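Protein involved in catabolism of external DNA (Legionella pneumophila subsp. pneumophila, PDB 2OO3) probably methylates N6 of adenine 2030 in 23S ribosomal RNA, using S-adenosyl-L-methionine as the methyl donor. Local coordinates at residues E125-F128 / L129-L132; A204-E207 / Q208-K212; P246-F249 / P250-K254. All coordinates share one frame; numbering follows the deposited sequence.

How the interactions relate
The three interactions are local contacts at or along helices of one Rossmann-like methyltransferase domain. Interaction 1 is the end of helix 123-129, interaction 2 the first turns of helix 203-216, and interaction 3 the start of helix 249-263. None touches another. The centres of interactions 1 and 2 are about 32 Å apart; those of 1 and 3, about 33 Å apart, lie on opposite sides of the chain's centre. Interactions 2 and 3 are closer, with nearest atoms about 13 Å apart. Interaction 1 is nearest the predicted S-adenosyl-L-methionine site: the side chain of E125 is about 4 Å from that of E120. The side chain of F209 is about 10 Å from that of D166, the predicted proton acceptor.

Interaction 1 of 3, residues E125-F128 / L129-L132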
loop_
_atom_site.group_PDB
_atom_site.type_symbol
_atom_site.label_atom_id
_atom_site.label_comp_id
_atom_site.label_asym_id
_atom_site.label_seq_id
_atom_site.Cartn_x
_atom_site.Cartn_y
_atom_site.Cartn_z
ATOM N N GLU A 125 -1.667 17.755 6.625
ATOM C CA GLU A 125 -1.596 16.304 6.724
ATOM C C GLU A 125 -0.453 15.887 7.663
ATOM O O GLU A 125 -0.626 15.048 8.557
ATOM C CB GLU A 125 -1.398 15.674 5.341
ATOM C CG GLU A 125 -2.536 16.000 4.359
ATOM C CD GLU A 125 -3.898 15.836 5.014
ATOM O OE1 GLU A 125 -4.317 14.681 5.229
ATOM O OE2 GLU A 125 -4.525 16.866 5.367
ATOM N N TYR A 126 0.707 16.494 7.454
ATOM C CA TYR A 126 1.858 16.249 8.314
ATOM C C TYR A 126 1.534 16.534 9.782
ATOM O O TYR A 126 1.894 15.746 10.669
ATOM C CB TYR A 126 3.061 17.064 7.837
ATOM C CG TYR A 126 4.149 17.181 8.879
ATOM C CD1 TYR A 126 5.082 16.143 9.069
ATOM C CD2 TYR A 126 4.257 18.327 9.668
ATOM C CE1 TYR A 126 6.106 16.263 10.055
ATOM C CE2 TYR A 126 5.242 18.450 10.625
ATOM C CZ TYR A 126 6.166 17.412 10.809
ATOM O OH TYR A 126 7.132 17.559 11.782
ATOM N N ASN A 127 0.851 17.656 10.049
ATOM C CA ASN A 127 0.516 17.995 11.425
ATOM C C ASN A 127 -0.405 16.971 12.074
ATOM O O ASN A 127 -0.285 16.730 13.273
ATOM C CB ASN A 127 -0.082 19.414 11.563
ATOM C CG ASN A 127 0.971 20.532 11.404
ATOM O OD1 ASN A 127 0.734 21.489 10.674
ATOM N ND2 ASN A 127 2.117 20.415 12.077
ATOM N N PHE A 128 -1.295 16.355 11.289
ATOM C CA PHE A 128 -2.149 15.285 11.815
ATOM C C PHE A 128 -1.358 14.017 12.045
ATOM O O PHE A 128 -1.588 13.312 12.996
ATOM C CB PHE A 128 -3.304 14.959 10.870
ATOM C CG PHE A 128 -4.484 15.868 10.998
ATOM C CD1 PHE A 128 -5.341 15.777 12.098
ATOM C CD2 PHE A 128 -4.790 16.775 9.983
ATOM C CE1 PHE A 128 -6.455 16.625 12.198
ATOM C CE2 PHE A 128 -5.904 17.628 10.071
ATOM C CZ PHE A 128 -6.734 17.554 11.183
ATOM N N LEU A 129 -0.416 13.731 11.161
ATOM C CA LEU A 129 0.440 12.541 11.285
ATOM C C LEU A 129 1.310 12.569 12.561
ATOM O O LEU A 129 1.652 11.523 13.126
ATOM C CB LEU A 129 1.341 12.453 10.052
ATOM C CG LEU A 129 2.155 11.170 9.830
ATOM C CD1 LEU A 129 1.226 9.966 9.654
ATOM C CD2 LEU A 129 2.985 11.397 8.594
ATOM N N LEU A 130 1.638 13.772 13.030
ATOM C CA LEU A 130 2.371 13.919 14.296
ATOM C C LEU A 130 1.577 13.422 15.499
ATOM O O LEU A 130 2.152 13.236 16.575
ATOM C CB LEU A 130 2.768 15.401 14.539
ATOM C CG LEU A 130 3.802 15.986 13.590
ATOM C CD1 LEU A 130 3.964 17.501 13.825
ATOM C CD2 LEU A 130 5.155 15.250 13.730
ATOM N N LYS A 131 0.267 13.226 15.329
ATOM C CA LYS A 131 -0.609 12.777 16.411
ATOM C C LYS A 131 -0.837 11.242 16.464
ATOM O O LYS A 131 -1.515 10.757 17.338
ATOM C CB LYS A 131 -1.966 13.472 16.269
ATOM C CG LYS A 131 -1.912 15.038 16.281
ATOM C CD LYS A 131 -1.443 15.481 17.647
ATOM C CE LYS A 131 -1.982 16.862 18.113
ATOM N NZ LYS A 131 -1.500 17.143 19.545
ATOM N N LEU A 132 -0.314 10.494 15.506
ATOM C CA LEU A 132 -0.444 9.018 15.532
ATOM C C LEU A 132 0.217 8.406 16.748
ATOM O O LEU A 132 1.339 8.817 17.085
ATOM C CB LEU A 132 0.202 8.412 14.296
ATOM C CG LEU A 132 -0.658 8.439 13.015
ATOM C CD1 LEU A 132 -1.051 7.011 12.725
ATOM C CD2 LEU A 132 -1.903 9.418 13.025
#
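E125 starts the contact through its backbone. Its O takes the N-H of L129 at 2.9 Å. This is a regular helical bond of the last turn of helix 123-129. The carboxylate of E125 turns to R46, with which OE1 forms a salt bridge.

Y126 carries the side-chain contact, four residues before L130. Its CG lies anti to the backbone N (chi1 163°), and the end of the ring comes back toward L130. L130 CG sits over one face, 4.2 Å from the ring centroid, as a CH-pi contact. The two methyls spread over the phenol end: CD1 is 3.6 Å from Y126 CE2, and CD2 is 3.6 Å from Y126 OH. At the backbone, L130 N bonds to Y126 O, so the same pair is joined by main chain and side chain.

N127 lies alongside L130 and points the same way. The F128 ring makes a cation-pi contact with the same R46. F128 O accepts K131 N at 3.0 Å. This i to i+3 bond replaces the i to i+4 pattern where the helix gives way to a type I turn, L129 to L132.

The helix end lies among several elements. Y126, L129 and L130 touch V141 of strand 139-142, Y126 stacks on H143, and L129 and L132 reach helix 102-109.

Interaction 2 of 3, residues A204-E207 / Q208-K212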
loop_
_atom_site.group_PDB
_atom_site.type_symbol
_atom_site.label_atom_id
_atom_site.label_comp_id
_atom_site.label_asym_id
_atom_site.label_seq_id
_atom_site.Cartn_x
_atom_site.Cartn_y
_atom_site.Cartn_z
ATOM N N ALA A 204 -3.025 4.511 -21.112
ATOM C CA ALA A 204 -1.778 4.806 -21.784
ATOM C C ALA A 204 -0.716 5.267 -20.777
ATOM O O ALA A 204 0.449 4.883 -20.851
ATOM C CB ALA A 204 -2.021 5.878 -22.837
ATOM N N TRP A 205 -1.122 6.108 -19.849
ATOM C CA TRP A 205 -0.209 6.609 -18.838
ATOM C C TRP A 205 0.246 5.457 -17.954
ATOM O O TRP A 205 1.414 5.341 -17.667
ATOM C CB TRP A 205 -0.889 7.659 -17.972
ATOM C CG TRP A 205 -1.232 8.963 -18.679
ATOM C CD1 TRP A 205 -0.944 9.315 -19.987
ATOM C CD2 TRP A 205 -1.884 10.088 -18.099
ATOM N NE1 TRP A 205 -1.386 10.602 -20.236
ATOM C CE2 TRP A 205 -1.975 11.089 -19.101
ATOM C CE3 TRP A 205 -2.390 10.363 -16.815
ATOM C CZ2 TRP A 205 -2.557 12.323 -18.863
ATOM C CZ3 TRP A 205 -2.966 11.598 -16.578
ATOM C CH2 TRP A 205 -3.041 12.568 -17.606
ATOM N N THR A 206 -0.699 4.642 -17.501
ATOM C CA THR A 206 -0.364 3.459 -16.700
ATOM C C THR A 206 0.595 2.486 -17.429
ATOM O O THR A 206 1.562 2.002 -16.836
ATOM C CB THR A 206 -1.642 2.760 -16.195
ATOM O OG1 THR A 206 -2.361 3.673 -15.341
ATOM C CG2 THR A 206 -1.273 1.517 -15.407
ATOM N N GLU A 207 0.372 2.253 -18.727
ATOM C CA GLU A 207 1.245 1.367 -19.486
ATOM C C GLU A 207 2.670 1.933 -19.617
ATOM O O GLU A 207 3.648 1.168 -19.647
ATOM C CB GLU A 207 0.664 1.060 -20.876
ATOM C CG GLU A 207 -0.566 0.108 -20.882
ATOM C CD GLU A 207 -0.248 -1.282 -20.287
ATOM O OE1 GLU A 207 0.898 -1.744 -20.387
ATOM O OE2 GLU A 207 -1.126 -1.906 -19.678
ATOM N N GLN A 208 2.793 3.264 -19.710
ATOM C CA GLN A 208 4.123 3.891 -19.772
ATOM C C GLN A 208 4.861 3.783 -18.436
ATOM O O GLN A 208 6.083 3.553 -18.388
ATOM C CB GLN A 208 4.022 5.343 -20.224
ATOM C CG GLN A 208 3.652 5.468 -21.744
ATOM C CD GLN A 208 3.206 6.872 -22.093
ATOM O OE1 GLN A 208 4.040 7.757 -22.263
ATOM N NE2 GLN A 208 1.882 7.090 -22.184
ATOM N N PHE A 209 4.109 3.964 -17.364
ATOM C CA PHE A 209 4.599 3.742 -15.991
ATOM C C PHE A 209 5.078 2.291 -15.856
ATOM O O PHE A 209 6.216 2.030 -15.434
ATOM C CB PHE A 209 3.447 4.054 -15.012
ATOM C CG PHE A 209 3.701 3.630 -13.569
ATOM C CD1 PHE A 209 4.355 4.482 -12.684
ATOM C CD2 PHE A 209 3.253 2.386 -13.103
ATOM C CE1 PHE A 209 4.575 4.094 -11.328
ATOM C CE2 PHE A 209 3.488 1.986 -11.762
ATOM C CZ PHE A 209 4.142 2.842 -10.885
ATOM N N LEU A 210 4.224 1.342 -16.242
ATOM C CA LEU A 210 4.568 -0.073 -16.104
ATOM C C LEU A 210 5.817 -0.496 -16.939
ATOM O O LEU A 210 6.598 -1.345 -16.498
ATOM C CB LEU A 210 3.356 -0.954 -16.455
ATOM C CG LEU A 210 2.161 -0.935 -15.491
ATOM C CD1 LEU A 210 1.039 -1.773 -16.055
ATOM C CD2 LEU A 210 2.580 -1.437 -14.083
ATOM N N ARG A 211 6.031 0.117 -18.107
ATOM C CA ARG A 211 7.208 -0.220 -18.924
ATOM C C ARG A 211 8.483 0.204 -18.195
ATOM O O ARG A 211 9.478 -0.546 -18.174
ATOM C CB ARG A 211 7.139 0.420 -20.323
ATOM C CG ARG A 211 8.381 0.102 -21.241
ATOM C CD ARG A 211 8.188 0.651 -22.678
ATOM N NE ARG A 211 7.095 -0.009 -23.404
ATOM C CZ ARG A 211 7.183 -1.203 -24.000
ATOM N NH1 ARG A 211 8.320 -1.891 -23.976
ATOM N NH2 ARG A 211 6.126 -1.717 -24.615
ATOM N N LYS A 212 8.450 1.377 -17.569
ATOM C CA LYS A 212 9.581 1.827 -16.748
ATOM C C LYS A 212 9.787 0.940 -15.516
ATOM O O LYS A 212 10.914 0.598 -15.212
ATOM C CB LYS A 212 9.434 3.293 -16.301
ATOM C CG LYS A 212 9.330 4.281 -17.434
ATOM C CD LYS A 212 10.299 3.945 -18.568
ATOM C CE LYS A 212 11.616 4.669 -18.425
ATOM N NZ LYS A 212 12.409 4.544 -19.685
#
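The side-chain amide of Q208 meets the edge of the W205 indole, near the ring plane, with NE2 4.2 Å from W205 CD1. Both residues lie in the first turns of helix 203-216, which follows strand 193-200 of the Rossmann-like sheet. At the F209 ring, T206 O lies at the edge, again near the plane. The F209 ring also meets Y198, their planes at about 45°, and touches Y175, I178 and P179 of helix 174-188.

The backbone shows the i to i+4 pattern. F209 N bonds to W205 O, L210 N to T206 O at 2.8 Å, and R211 N to E207 O. T206 and L210 lie side by side and point the same way. The CG2 of T206 is 4.1 Å from L210 CD1, and both side chains touch Y198 of strand 193-200. The hydroxyl of T206 bonds to P199 O. E207 OE2 forms a salt bridge with K203; the charged atoms of E207 and R211 are not in contact.

Q208 makes a second bond to the carbonyl its own N-H already uses. The first torsion sets CG beside the backbone N (chi1 -72°), 3.4 Å from A204 O; beyond it the chain is extended and its amide N turns back to that oxygen. Two donors therefore hold A204 O, from opposite faces of its plane: Q208 N at 3.1 Å and Q208 NE2 at 2.9 Å, the latter 73° out of that plane.

Interaction 3 of 3, residues P246-F249 / P250-K254; sequences PYTF and PSEIK
Similar first torsions bring F249 and I253 together at the N-terminus of helix 249-263, where T248 holds the N-cap position. With chi1 at 175° the F249 ring swings away from its own N, to the side of its carbonyl carbon, and so toward I253. In I253 it is CG1 that takes the corresponding place (chi1 -152°). The ring meets I253 one turn on in the helix, and the two side chains cross obliquely. I253 CB stands over one ring face as a CH-pi contact, 4.2 Å from the centroid. The two branches of I253 flank this point, with CG2 toward CE2 and CG1 3.8 Å from CZ of F249.

A type II turn from P246 to F249 leads in, closed by the bond from F249 N to P246 O. T248 makes no side-chain capping bond. Its carbonyl accepts the first i to i+4 helix bond: E252 N reaches T248 O at 3.1 Å, nearly straight, while CG of E252 passes 3.4 Å from the same oxygen. P250 follows F249 directly, its CD 3.4 Å from F249 CB, and the two side chains cross at about a right angle.

F249 and I253 face the sheet: F249 touches V221, and I253 touches I223 of strand 220-226 and I273 of strand 270-275. The carboxylate of E252 pairs with R25 of helix 14-30. The next i to i+4 bond is I253 N to F249 O, 2.8 Å.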
loop_
_atom_site.group_PDB
_atom_site.type_symbol
_atom_site.label_atom_id
_atom_site.label_comp_id
_atom_site.label_asym_id
_atom_site.label_seq_id
_atom_site.Cartn_x
_atom_site.Cartn_y
_atom_site.Cartn_z
ATOM N N PRO A 246 7.865 -11.455 -1.408
ATOM C CA PRO A 246 8.127 -12.598 -0.549
ATOM C C PRO A 246 7.689 -13.891 -1.163
ATOM O O PRO A 246 6.764 -13.937 -2.019
ATOM C CB PRO A 246 7.269 -12.322 0.676
ATOM C CG PRO A 246 7.039 -10.791 0.646
ATOM C CD PRO A 246 6.858 -10.559 -0.819
ATOM N N TYR A 247 8.446 -14.910 -0.779
ATOM C CA TYR A 247 8.021 -16.287 -0.748
ATOM C C TYR A 247 6.558 -16.471 -0.334
ATOM O O TYR A 247 6.153 -16.149 0.815
ATOM C CB TYR A 247 8.901 -17.047 0.269
ATOM C CG TYR A 247 8.852 -18.554 0.119
ATOM C CD1 TYR A 247 9.111 -19.165 -1.122
ATOM C CD2 TYR A 247 8.539 -19.377 1.217
ATOM C CE1 TYR A 247 9.063 -20.567 -1.267
ATOM C CE2 TYR A 247 8.489 -20.768 1.088
ATOM C CZ TYR A 247 8.751 -21.353 -0.154
ATOM O OH TYR A 247 8.714 -22.725 -0.273
ATOM N N THR A 248 5.794 -17.008 -1.272
ATOM C CA THR A 248 4.396 -17.384 -1.096
ATOM C C THR A 248 3.411 -16.232 -1.329
ATOM O O THR A 248 2.197 -16.452 -1.342
ATOM C CB THR A 248 4.090 -18.066 0.275
ATOM O OG1 THR A 248 4.074 -17.066 1.307
ATOM C CG2 THR A 248 5.109 -19.188 0.607
ATOM N N PHE A 249 3.918 -15.015 -1.531
ATOM C CA PHE A 249 3.039 -13.850 -1.702
ATOM C C PHE A 249 2.145 -13.935 -2.956
ATOM O O PHE A 249 0.974 -13.609 -2.878
ATOM C CB PHE A 249 3.869 -12.546 -1.716
ATOM C CG PHE A 249 3.054 -11.322 -1.995
ATOM C CD1 PHE A 249 2.354 -10.693 -0.972
ATOM C CD2 PHE A 249 2.961 -10.820 -3.288
ATOM C CE1 PHE A 249 1.589 -9.548 -1.230
ATOM C CE2 PHE A 249 2.189 -9.704 -3.567
ATOM C CZ PHE A 249 1.487 -9.070 -2.531
ATOM N N PRO A 250 2.710 -14.316 -4.138
ATOM C CA PRO A 250 1.853 -14.505 -5.309
ATOM C C PRO A 250 0.612 -15.372 -5.076
ATOM O O PRO A 250 -0.471 -14.965 -5.476
ATOM C CB PRO A 250 2.808 -15.102 -6.361
ATOM C CG PRO A 250 4.103 -14.418 -6.066
ATOM C CD PRO A 250 4.133 -14.476 -4.506
ATOM N N SER A 251 0.731 -16.518 -4.408
ATOM C CA SER A 251 -0.450 -17.325 -4.179
ATOM C C SER A 251 -1.355 -16.776 -3.081
ATOM O O SER A 251 -2.576 -16.887 -3.213
ATOM C CB SER A 251 -0.122 -18.814 -3.949
ATOM O OG SER A 251 0.752 -18.949 -2.840
ATOM N N GLU A 252 -0.810 -16.187 -2.018
ATOM C CA GLU A 252 -1.684 -15.527 -1.046
ATOM C C GLU A 252 -2.487 -14.424 -1.704
ATOM O O GLU A 252 -3.680 -14.326 -1.495
ATOM C CB GLU A 252 -0.906 -14.872 0.106
ATOM C CG GLU A 252 -0.190 -15.863 1.010
ATOM C CD GLU A 252 0.262 -15.243 2.310
ATOM O OE1 GLU A 252 0.422 -13.999 2.371
ATOM O OE2 GLU A 252 0.475 -16.010 3.267
ATOM N N ILE A 253 -1.821 -13.566 -2.481
ATOM C CA ILE A 253 -2.487 -12.380 -3.005
ATOM C C ILE A 253 -3.590 -12.734 -4.030
ATOM O O ILE A 253 -4.569 -12.019 -4.154
ATOM C CB ILE A 253 -1.482 -11.386 -3.574
ATOM C CG1 ILE A 253 -2.045 -9.967 -3.463
ATOM C CG2 ILE A 253 -1.030 -11.811 -4.985
ATOM C CD1 ILE A 253 -2.241 -9.517 -1.997
ATOM N N LYS A 254 -3.436 -13.872 -4.704
ATOM C CA LYS A 254 -4.472 -14.422 -5.573
ATOM C C LYS A 254 -5.762 -14.739 -4.807
ATOM O O LYS A 254 -6.853 -14.425 -5.279
ATOM C CB LYS A 254 -3.947 -15.680 -6.281
ATOM C CG LYS A 254 -4.876 -16.245 -7.394
ATOM C CD LYS A 254 -4.205 -17.452 -8.079
ATOM C CE LYS A 254 -5.108 -18.138 -9.122
ATOM N NZ LYS A 254 -6.333 -18.611 -8.420
#